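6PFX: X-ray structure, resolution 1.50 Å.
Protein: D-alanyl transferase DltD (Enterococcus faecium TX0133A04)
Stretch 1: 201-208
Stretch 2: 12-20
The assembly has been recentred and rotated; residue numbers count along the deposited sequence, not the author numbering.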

# COMPACT_ATOMS: atom_id res chain seq x y z
N ASP A 201 -14.97 -8.67 -10.08
CA ASP A 201 -14.75 -8.15 -11.43
C ASP A 201 -15.08 -6.66 -11.53
O ASP A 201 -16.25 -6.27 -11.53
CB ASP A 201 -15.60 -8.92 -12.44
CG ASP A 201 -15.27 -8.56 -13.88
OD1 ASP A 201 -14.23 -7.90 -14.10
OD2 ASP A 201 -16.05 -8.94 -14.78
N ARG A 202 -14.04 -5.84 -11.62
CA ARG A 202 -14.19 -4.40 -11.79
C ARG A 202 -13.91 -3.94 -13.21
O ARG A 202 -13.91 -2.73 -13.47
CB ARG A 202 -13.29 -3.65 -10.81
CG ARG A 202 -13.65 -3.88 -9.37
CD ARG A 202 -13.05 -2.81 -8.49
NE ARG A 202 -13.50 -2.95 -7.10
CZ ARG A 202 -12.98 -3.81 -6.24
NH1 ARG A 202 -12.00 -4.62 -6.62
NH2 ARG A 202 -13.44 -3.87 -5.00
N GLN A 203 -13.69 -4.86 -14.15
CA GLN A 203 -13.33 -4.45 -15.51
C GLN A 203 -14.47 -3.72 -16.20
O GLN A 203 -14.22 -2.82 -17.02
CB GLN A 203 -12.91 -5.67 -16.34
CG GLN A 203 -11.64 -6.35 -15.84
CD GLN A 203 -10.42 -5.43 -15.84
OE1 GLN A 203 -9.62 -5.43 -14.89
NE2 GLN A 203 -10.25 -4.66 -16.91
N GLN A 204 -15.72 -4.08 -15.92
CA GLN A 204 -16.83 -3.38 -16.56
C GLN A 204 -16.93 -1.95 -16.06
O GLN A 204 -17.25 -1.04 -16.83
CB GLN A 204 -18.13 -4.14 -16.35
CG GLN A 204 -19.32 -3.52 -17.08
CD GLN A 204 -19.11 -3.44 -18.59
OE1 GLN A 204 -18.55 -4.36 -19.20
NE2 GLN A 204 -19.53 -2.33 -19.19
N LYS A 205 -16.65 -1.73 -14.77
CA LYS A 205 -16.65 -0.37 -14.26
C LYS A 205 -15.49 0.44 -14.84
O LYS A 205 -15.67 1.61 -15.20
CB LYS A 205 -16.59 -0.37 -12.73
CG LYS A 205 -16.83 1.01 -12.16
CD LYS A 205 -16.88 1.02 -10.65
CE LYS A 205 -17.07 2.44 -10.15
NZ LYS A 205 -16.86 2.56 -8.68
N ILE A 206 -14.31 -0.16 -14.93
CA ILE A 206 -13.17 0.50 -15.57
C ILE A 206 -13.51 0.89 -17.00
O ILE A 206 -13.22 2.01 -17.43
CB ILE A 206 -11.93 -0.42 -15.49
CG1 ILE A 206 -11.53 -0.60 -14.02
CG2 ILE A 206 -10.77 0.14 -16.30
CD1 ILE A 206 -10.41 -1.62 -13.75
N ASP A 207 -14.14 -0.01 -17.76
CA ASP A 207 -14.52 0.31 -19.13
C ASP A 207 -15.54 1.45 -19.16
O ASP A 207 -15.44 2.37 -19.98
CB ASP A 207 -15.11 -0.91 -19.83
CG ASP A 207 -14.11 -2.04 -19.98
OD1 ASP A 207 -12.95 -1.89 -19.55
OD2 ASP A 207 -14.49 -3.10 -20.54
N HIS A 208 -16.55 1.39 -18.29
CA HIS A 208 -17.56 2.44 -18.24
C HIS A 208 -16.92 3.80 -17.97
O HIS A 208 -17.15 4.77 -18.71
CB HIS A 208 -18.58 2.11 -17.16
CG HIS A 208 -19.66 3.15 -17.01
ND1 HIS A 208 -20.03 3.67 -15.78
CD2 HIS A 208 -20.43 3.76 -17.93
CE1 HIS A 208 -20.99 4.56 -15.96
NE2 HIS A 208 -21.25 4.64 -17.25
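Stretch 2, residues 12-20: IRRASSSMS

What anchors stretch 2 to stretch 1? The side chain of Arg202 does, reaching the backbone carbonyls of Ser17 and Ser18. Arg202 NH1 donates a hydrogen bond to Ser17 O at 2.9 Å and a weak one, with an N-H...acceptor angle of 140°, to Ser18 O at 2.7 Å. Both oxygens lie near the guanidinium plane, at its edge, while Met19 SD sits over one face. Met19 itself leaves helical geometry with positive phi (54/27), so the chain turns just past these acceptors.

How does water join the two backbones? A single water accepts from Arg202 N at 2.6 Å and donates to Arg14 O at 2.7 Å and to Ser17 OG at 2.5 Å. It thus links the N-cap residue of the stretch 1 helix to Arg14 and Ser17.

Where does Gln203 fit? Its CA-to-CB bond points toward stretch 2, and the buried side chain fills the space beside Arg13, Arg14 and Ser17, with Gln203 CG 4.2 Å from Arg14 CA. One turn later, Asp207 OD1 forms a long salt bridge with Arg13 NH2 at 3.9 Å. Arg13 is extended, with its first three chi angles all t, which carries its charge to that carboxylate although its CA-to-CB bond points sideways.

How do the helices cross, and what packs around them? Helix 12-18 lies across helix 203-208 at 81°, nearly perpendicular, with the axes approaching to 10.5 Å. The nearest CA pairs lie just before the stretch 1 helix: Asp201 CA is 5.6 Å from Ser18 CA, and Arg202 CA 6.0 Å from Ser17 CA. Ile206 CD1 packs on Ser17 CB at 3.8 Å, and Asp201 OD1 lies 3.8 Å from Arg14 CG. The CA-to-CB bond of Ala15 points away.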

# COMPACT_ATOMS: atom_id res chain seq x y z
N ILE A 12 -6.52 -13.37 -15.49
CA ILE A 12 -5.50 -12.53 -14.87
C ILE A 12 -5.93 -11.07 -14.91
O ILE A 12 -5.79 -10.34 -13.93
CB ILE A 12 -4.14 -12.76 -15.55
CG1 ILE A 12 -3.73 -14.24 -15.45
CG2 ILE A 12 -3.10 -11.86 -14.90
CD1 ILE A 12 -3.60 -14.75 -14.03
N ARG A 13 -6.47 -10.63 -16.06
CA ARG A 13 -6.93 -9.25 -16.18
C ARG A 13 -8.01 -8.95 -15.14
O ARG A 13 -7.97 -7.91 -14.47
CB ARG A 13 -7.46 -9.02 -17.60
CG ARG A 13 -7.95 -7.62 -17.89
CD ARG A 13 -8.14 -7.44 -19.39
NE ARG A 13 -8.80 -6.18 -19.72
CZ ARG A 13 -10.08 -6.06 -20.08
NH1 ARG A 13 -10.86 -7.13 -20.19
NH2 ARG A 13 -10.57 -4.86 -20.35
N ARG A 14 -8.98 -9.85 -15.00
CA ARG A 14 -9.99 -9.68 -13.96
C ARG A 14 -9.33 -9.61 -12.58
O ARG A 14 -9.67 -8.74 -11.77
CB ARG A 14 -11.00 -10.82 -14.02
CG ARG A 14 -11.94 -10.75 -15.22
CD ARG A 14 -12.53 -12.12 -15.55
NE ARG A 14 -13.20 -12.73 -14.40
CZ ARG A 14 -13.33 -14.04 -14.21
NH1 ARG A 14 -12.85 -14.90 -15.10
NH2 ARG A 14 -13.96 -14.49 -13.13
N ALA A 15 -8.39 -10.51 -12.31
CA ALA A 15 -7.72 -10.54 -11.02
C ALA A 15 -6.98 -9.23 -10.74
O ALA A 15 -6.92 -8.78 -9.58
CB ALA A 15 -6.72 -11.70 -10.97
N SER A 16 -6.40 -8.62 -11.78
CA SER A 16 -5.55 -7.45 -11.61
C SER A 16 -6.29 -6.27 -11.01
O SER A 16 -5.64 -5.36 -10.47
CB SER A 16 -4.91 -7.03 -12.95
OG SER A 16 -5.85 -6.44 -13.84
N SER A 17 -7.62 -6.26 -11.06
CA SER A 17 -8.41 -5.18 -10.49
C SER A 17 -9.37 -5.65 -9.42
O SER A 17 -10.14 -4.83 -8.90
CB SER A 17 -9.18 -4.44 -11.60
OG SER A 17 -10.09 -5.32 -12.24
N SER A 18 -9.34 -6.93 -9.05
CA SER A 18 -10.33 -7.47 -8.14
C SER A 18 -10.07 -7.10 -6.68
O SER A 18 -11.02 -6.98 -5.90
CB SER A 18 -10.34 -9.00 -8.22
OG SER A 18 -9.12 -9.53 -7.74
N MET A 19 -8.80 -6.94 -6.30
CA MET A 19 -8.43 -6.80 -4.89
C MET A 19 -8.98 -7.96 -4.06
O MET A 19 -9.20 -7.84 -2.85
CB MET A 19 -8.83 -5.42 -4.35
CG MET A 19 -8.08 -4.27 -5.04
SD MET A 19 -8.73 -2.61 -4.80
CE MET A 19 -8.83 -2.51 -3.02
N SER A 20 -9.18 -9.11 -4.70
CA SER A 20 -9.72 -10.27 -4.01
C SER A 20 -8.76 -10.75 -2.93
O SER A 20 -7.56 -10.94 -3.19
CB SER A 20 -9.95 -11.40 -5.02
OG SER A 20 -9.75 -12.67 -4.43
O HOH W 1 -11.77 -7.05 -11.75